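Local atomic coordinates of BH2414 protein (Bacillus halodurans, PDB entry 3ON1), a protein that is of unknown function but belongs to the L7Ae/L30e/S12e/Gadd45 family, many of whose members bind RNA. Residues 9-23 with 81-95. Sequence-based numbering, arbitrary orientation.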
loop_
_atom_site.group_PDB
_atom_site.type_symbol
_atom_site.label_atom_id
_atom_site.label_comp_id
_atom_site.label_asym_id
_atom_site.label_seq_id
_atom_site.Cartn_x
_atom_site.Cartn_y
_atom_site.Cartn_z
ATOM N N LEU A 9 -1.766 6.900 -10.140
ATOM C CA LEU A 9 -3.022 6.666 -9.432
ATOM C C LEU A 9 -2.842 6.733 -7.912
ATOM O O LEU A 9 -3.714 7.238 -7.195
ATOM C CB LEU A 9 -3.643 5.331 -9.846
ATOM C CG LEU A 9 -5.090 5.154 -9.377
ATOM C CD1 LEU A 9 -6.017 6.189 -10.010
ATOM C CD2 LEU A 9 -5.582 3.748 -9.660
ATOM N N LEU A 10 -1.709 6.231 -7.432
ATOM C CA LEU A 10 -1.363 6.313 -6.011
ATOM C C LEU A 10 -1.297 7.778 -5.553
ATOM O O LEU A 10 -1.761 8.118 -4.460
ATOM C CB LEU A 10 -0.045 5.577 -5.756
ATOM C CG LEU A 10 0.323 5.083 -4.358
ATOM C CD1 LEU A 10 -0.764 4.201 -3.746
ATOM C CD2 LEU A 10 1.642 4.328 -4.430
ATOM N N GLY A 11 -0.745 8.637 -6.411
ATOM C CA GLY A 11 -0.712 10.081 -6.173
ATOM C C GLY A 11 -2.094 10.690 -6.017
ATOM O O GLY A 11 -2.320 11.522 -5.138
ATOM N N LEU A 12 -3.025 10.278 -6.874
ATOM C CA LEU A 12 -4.410 10.731 -6.757
ATOM C C LEU A 12 -5.065 10.239 -5.467
ATOM O O LEU A 12 -5.845 10.970 -4.854
ATOM C CB LEU A 12 -5.235 10.308 -7.976
ATOM C CG LEU A 12 -4.775 10.852 -9.336
ATOM C CD1 LEU A 12 -5.798 10.496 -10.392
ATOM C CD2 LEU A 12 -4.559 12.360 -9.317
ATOM N N ALA A 13 -4.747 9.008 -5.061
ATOM C CA ALA A 13 -5.254 8.455 -3.798
ATOM C C ALA A 13 -4.753 9.280 -2.611
ATOM O O ALA A 13 -5.506 9.565 -1.676
ATOM C CB ALA A 13 -4.856 6.985 -3.648
ATOM N N ALA A 14 -3.483 9.680 -2.667
ATOM C CA ALA A 14 -2.907 10.553 -1.650
ATOM C C ALA A 14 -3.604 11.918 -1.611
ATOM O O ALA A 14 -3.916 12.427 -0.525
ATOM C CB ALA A 14 -1.395 10.708 -1.874
ATOM N N ARG A 15 -3.827 12.498 -2.794
ATOM C CA ARG A 15 -4.562 13.761 -2.947
ATOM C C ARG A 15 -5.900 13.676 -2.221
ATOM O O ARG A 15 -6.278 14.589 -1.481
ATOM C CB ARG A 15 -4.776 14.077 -4.437
ATOM C CG ARG A 15 -5.376 15.452 -4.740
ATOM C CD ARG A 15 -5.247 15.802 -6.232
ATOM N NE ARG A 15 -3.852 15.807 -6.668
ATOM C CZ ARG A 15 -3.453 15.759 -7.937
ATOM N NH1 ARG A 15 -4.340 15.700 -8.919
ATOM N NH2 ARG A 15 -2.159 15.766 -8.226
ATOM N N ALA A 16 -6.580 12.546 -2.412
ATOM C CA ALA A 16 -7.925 12.316 -1.883
ATOM C C ALA A 16 -7.906 11.883 -0.414
ATOM O O ALA A 16 -8.955 11.570 0.148
ATOM C CB ALA A 16 -8.642 11.258 -2.729
ATOM N N ARG A 17 -6.719 11.858 0.191
ATOM C CA ARG A 17 -6.525 11.428 1.591
ATOM C C ARG A 17 -7.019 10.007 1.842
ATOM O O ARG A 17 -7.563 9.695 2.904
ATOM C CB ARG A 17 -7.137 12.431 2.590
ATOM C CG ARG A 17 -6.511 13.815 2.481
ATOM C CD ARG A 17 -6.875 14.728 3.626
ATOM N NE ARG A 17 -6.273 16.046 3.437
ATOM C CZ ARG A 17 -6.085 16.941 4.404
ATOM N NH1 ARG A 17 -6.440 16.671 5.656
ATOM N NH2 ARG A 17 -5.530 18.110 4.116
ATOM N N GLN A 18 -6.810 9.141 0.855
ATOM C CA GLN A 18 -7.277 7.762 0.935
ATOM C C GLN A 18 -6.149 6.785 1.244
ATOM O O GLN A 18 -6.295 5.582 1.040
ATOM C CB GLN A 18 -7.988 7.362 -0.359
ATOM C CG GLN A 18 -9.267 8.155 -0.615
ATOM C CD GLN A 18 -10.234 8.047 0.548
ATOM O OE1 GLN A 18 -10.636 6.947 0.919
ATOM N NE2 GLN A 18 -10.581 9.182 1.151
ATOM N N LEU A 19 -5.028 7.304 1.738
ATOM C CA LEU A 19 -3.899 6.447 2.099
ATOM C C LEU A 19 -3.464 6.604 3.543
ATOM O O LEU A 19 -3.580 7.691 4.131
ATOM C CB LEU A 19 -2.689 6.734 1.201
ATOM C CG LEU A 19 -2.863 6.624 -0.312
ATOM C CD1 LEU A 19 -1.546 7.012 -0.964
ATOM C CD2 LEU A 19 -3.243 5.224 -0.734
ATOM N N LEU A 20 -2.977 5.495 4.101
ATOM C CA LEU A 20 -2.271 5.464 5.377
ATOM C C LEU A 20 -0.868 4.925 5.121
ATOM O O LEU A 20 -0.664 4.158 4.180
ATOM C CB LEU A 20 -3.000 4.554 6.367
ATOM C CG LEU A 20 -4.331 5.093 6.884
ATOM C CD1 LEU A 20 -5.004 4.086 7.800
ATOM C CD2 LEU A 20 -4.121 6.414 7.604
ATOM N N THR A 21 0.103 5.338 5.932
ATOM C CA THR A 21 1.436 4.761 5.827
ATOM C C THR A 21 1.965 4.359 7.184
ATOM O O THR A 21 1.476 4.829 8.217
ATOM C CB THR A 21 2.444 5.714 5.133
ATOM O OG1 THR A 21 2.700 6.857 5.963
ATOM C CG2 THR A 21 1.929 6.158 3.760
ATOM N N GLY A 22 2.970 3.491 7.170
ATOM C CA GLY A 22 3.611 3.041 8.399
ATOM C C GLY A 22 3.116 1.672 8.790
ATOM O O GLY A 22 1.915 1.413 8.781
ATOM N N GLU A 23 4.052 0.797 9.136
ATOM C CA GLU A 23 3.739 -0.588 9.445
ATOM C C GLU A 23 2.648 -0.743 10.513
ATOM O O GLU A 23 1.660 -1.433 10.278
ATOM C CB GLU A 23 5.010 -1.329 9.854
ATOM C CG GLU A 23 4.828 -2.813 10.067
ATOM C CD GLU A 23 6.116 -3.495 10.470
ATOM O OE1 GLU A 23 7.202 -2.926 10.231
ATOM O OE2 GLU A 23 6.041 -4.603 11.023
ATOM N N ARG A 81 8.560 5.871 1.530
ATOM C CA ARG A 81 7.552 5.091 2.254
ATOM C C ARG A 81 7.733 3.606 1.984
ATOM O O ARG A 81 8.066 3.213 0.866
ATOM C CB ARG A 81 6.128 5.530 1.879
ATOM C CG ARG A 81 5.694 6.886 2.450
ATOM C CD ARG A 81 5.715 6.887 3.968
ATOM N NE ARG A 81 5.175 8.130 4.517
ATOM C CZ ARG A 81 5.897 9.219 4.768
ATOM N NH1 ARG A 81 7.199 9.234 4.522
ATOM N NH2 ARG A 81 5.311 10.296 5.271
ATOM N N VAL A 82 7.550 2.766 3.005
ATOM C CA VAL A 82 7.651 1.311 2.808
ATOM C C VAL A 82 6.312 0.576 2.883
ATOM O O VAL A 82 6.117 -0.424 2.191
ATOM C CB VAL A 82 8.670 0.628 3.763
ATOM C CG1 VAL A 82 10.087 0.866 3.279
ATOM C CG2 VAL A 82 8.496 1.116 5.185
ATOM N N VAL A 83 5.398 1.057 3.721
ATOM C CA VAL A 83 4.107 0.377 3.877
ATOM C C VAL A 83 2.986 1.368 3.631
ATOM O O VAL A 83 2.886 2.379 4.320
ATOM C CB VAL A 83 3.938 -0.234 5.294
ATOM C CG1 VAL A 83 2.603 -0.976 5.396
ATOM C CG2 VAL A 83 5.098 -1.149 5.649
ATOM N N ILE A 84 2.147 1.062 2.643
ATOM C CA ILE A 84 1.001 1.895 2.307
ATOM C C ILE A 84 -0.273 1.069 2.390
ATOM O O ILE A 84 -0.345 -0.034 1.844
ATOM C CB ILE A 84 1.136 2.509 0.891
ATOM C CG1 ILE A 84 2.377 3.405 0.826
ATOM C CG2 ILE A 84 -0.145 3.272 0.497
ATOM C CD1 ILE A 84 2.713 3.928 -0.566
ATOM N N GLY A 85 -1.268 1.612 3.079
ATOM C CA GLY A 85 -2.607 1.019 3.110
ATOM C C GLY A 85 -3.605 1.891 2.373
ATOM O O GLY A 85 -3.654 3.108 2.581
ATOM N N VAL A 86 -4.405 1.274 1.510
ATOM C CA VAL A 86 -5.382 2.006 0.705
ATOM C C VAL A 86 -6.777 1.900 1.333
ATOM O O VAL A 86 -7.288 0.794 1.557
ATOM C CB VAL A 86 -5.373 1.506 -0.763
ATOM C CG1 VAL A 86 -6.306 2.352 -1.632
ATOM C CG2 VAL A 86 -3.960 1.537 -1.317
ATOM N N LYS A 87 -7.383 3.054 1.600
ATOM C CA LYS A 87 -8.628 3.136 2.375
ATOM C C LYS A 87 -9.884 3.166 1.522
ATOM O O LYS A 87 -11.004 3.126 2.052
ATOM C CB LYS A 87 -8.621 4.369 3.286
ATOM C CG LYS A 87 -7.489 4.398 4.302
ATOM C CD LYS A 87 -7.745 5.394 5.421
ATOM C CE LYS A 87 -7.849 6.810 4.908
ATOM N NZ LYS A 87 -7.789 7.787 6.030
ATOM N N ASP A 88 -9.703 3.259 0.211
ATOM C CA ASP A 88 -10.826 3.331 -0.707
ATOM C C ASP A 88 -10.848 2.084 -1.576
ATOM O O ASP A 88 -9.876 1.804 -2.292
ATOM C CB ASP A 88 -10.727 4.590 -1.577
ATOM C CG ASP A 88 -11.898 4.722 -2.539
ATOM O OD1 ASP A 88 -12.955 5.258 -2.136
ATOM O OD2 ASP A 88 -11.764 4.287 -3.700
ATOM N N ALA A 89 -11.956 1.345 -1.512
ATOM C CA ALA A 89 -12.090 0.080 -2.242
ATOM C C ALA A 89 -11.923 0.212 -3.756
ATOM O O ALA A 89 -11.358 -0.676 -4.396
ATOM C CB ALA A 89 -13.424 -0.615 -1.902
ATOM N N GLY A 90 -12.422 1.305 -4.328
ATOM C CA GLY A 90 -12.261 1.562 -5.769
ATOM C C GLY A 90 -10.803 1.732 -6.166
ATOM O O GLY A 90 -10.334 1.127 -7.129
ATOM N N PHE A 91 -10.079 2.556 -5.419
ATOM C CA PHE A 91 -8.640 2.698 -5.629
ATOM C C PHE A 91 -7.916 1.359 -5.424
ATOM O O PHE A 91 -7.026 1.000 -6.197
ATOM C CB PHE A 91 -8.062 3.765 -4.692
ATOM C CG PHE A 91 -8.108 5.163 -5.251
ATOM C CD1 PHE A 91 -7.127 5.597 -6.135
ATOM C CD2 PHE A 91 -9.113 6.049 -4.878
ATOM C CE1 PHE A 91 -7.148 6.882 -6.652
ATOM C CE2 PHE A 91 -9.142 7.356 -5.391
ATOM C CZ PHE A 91 -8.155 7.766 -6.280
ATOM N N SER A 92 -8.298 0.624 -4.383
ATOM C CA SER A 92 -7.668 -0.664 -4.099
ATOM C C SER A 92 -7.797 -1.625 -5.279
ATOM O O SER A 92 -6.816 -2.255 -5.674
ATOM C CB SER A 92 -8.238 -1.288 -2.825
ATOM O OG SER A 92 -7.850 -0.539 -1.693
ATOM N N ARG A 93 -9.009 -1.733 -5.826
ATOM C CA ARG A 93 -9.277 -2.623 -6.959
ATOM C C ARG A 93 -8.408 -2.241 -8.148
ATOM O O ARG A 93 -7.695 -3.081 -8.703
ATOM C CB ARG A 93 -10.761 -2.592 -7.348
ATOM C CG ARG A 93 -11.643 -3.512 -6.520
ATOM C CD ARG A 93 -13.003 -3.746 -7.173
ATOM N NE ARG A 93 -13.702 -2.492 -7.424
ATOM C CZ ARG A 93 -14.480 -1.884 -6.537
ATOM N NH1 ARG A 93 -14.670 -2.424 -5.341
ATOM N NH2 ARG A 93 -15.073 -0.743 -6.849
ATOM N N LYS A 94 -8.444 -0.959 -8.504
ATOM C CA LYS A 94 -7.740 -0.462 -9.679
ATOM C C LYS A 94 -6.215 -0.558 -9.541
ATOM O O LYS A 94 -5.528 -0.971 -10.483
ATOM C CB LYS A 94 -8.186 0.967 -10.005
ATOM C CG LYS A 94 -7.676 1.505 -11.345
ATOM C CD LYS A 94 -8.178 0.673 -12.502
ATOM C CE LYS A 94 -8.196 1.472 -13.789
ATOM N NZ LYS A 94 -8.883 0.695 -14.837
ATOM N N LEU A 95 -5.692 -0.189 -8.372
ATOM C CA LEU A 95 -4.255 -0.303 -8.128
ATOM C C LEU A 95 -3.797 -1.755 -8.251
ATOM O O LEU A 95 -2.775 -2.030 -8.872
ATOM C CB LEU A 95 -3.879 0.273 -6.759
ATOM C CG LEU A 95 -3.916 1.801 -6.646
ATOM C CD1 LEU A 95 -3.978 2.218 -5.185
ATOM C CD2 LEU A 95 -2.737 2.457 -7.362
HETATM O O HOH W 1 -9.427 10.338 4.773
HETATM O O HOH W 2 -5.856 9.735 5.573
HETATM O O HOH W 3 -13.393 6.250 0.231
HETATM O O HOH W 4 -11.750 6.292 3.282
#
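Phe91 lays one face of its ring over the CB of Ala13, a CH-pi contact with the methyl 3.9 Å from the ring centroid and 23° off its normal. At the same ring, Leu9 brings CD1 to 3.6 Å from Phe91 CE1, while its other methyl, CD2, lies across the chain of Lys94 and reaches CD2 of Leu95. Chi1 of Leu9 (-168°, CG anti to the backbone N) carries CG to the Phe91 ring, and chi2 then parts the two methyls; helix 89-95 runs nearly antiparallel to helix 9-15. Deeper in, Leu10 CD2 meets Ile84 CD1 tip to tip, tying the helix to the sheet.

Beyond the Schellman turn at Arg17, strand 19-21 pairs antiparallel with strand 83-86. Leu20 and Gly85 exchange both backbone bonds, and Lys87 N donates to Gln18 O (2.8 Å). Two waters join Lys87 NZ to Arg17 O. Leu19 and Val86 run alongside each other, CD2 against CG2, on the face that also carries Thr21 and Ile84. At the far end Arg81 NE donates to Thr21 OG1 over 3.1 Å, rather bent at 135°. Strand 19-21 thus edges the sheet and the terminal helices pack together on one face, in the alpha-beta-alpha sandwich characteristic of the L7Ae/L30e fold.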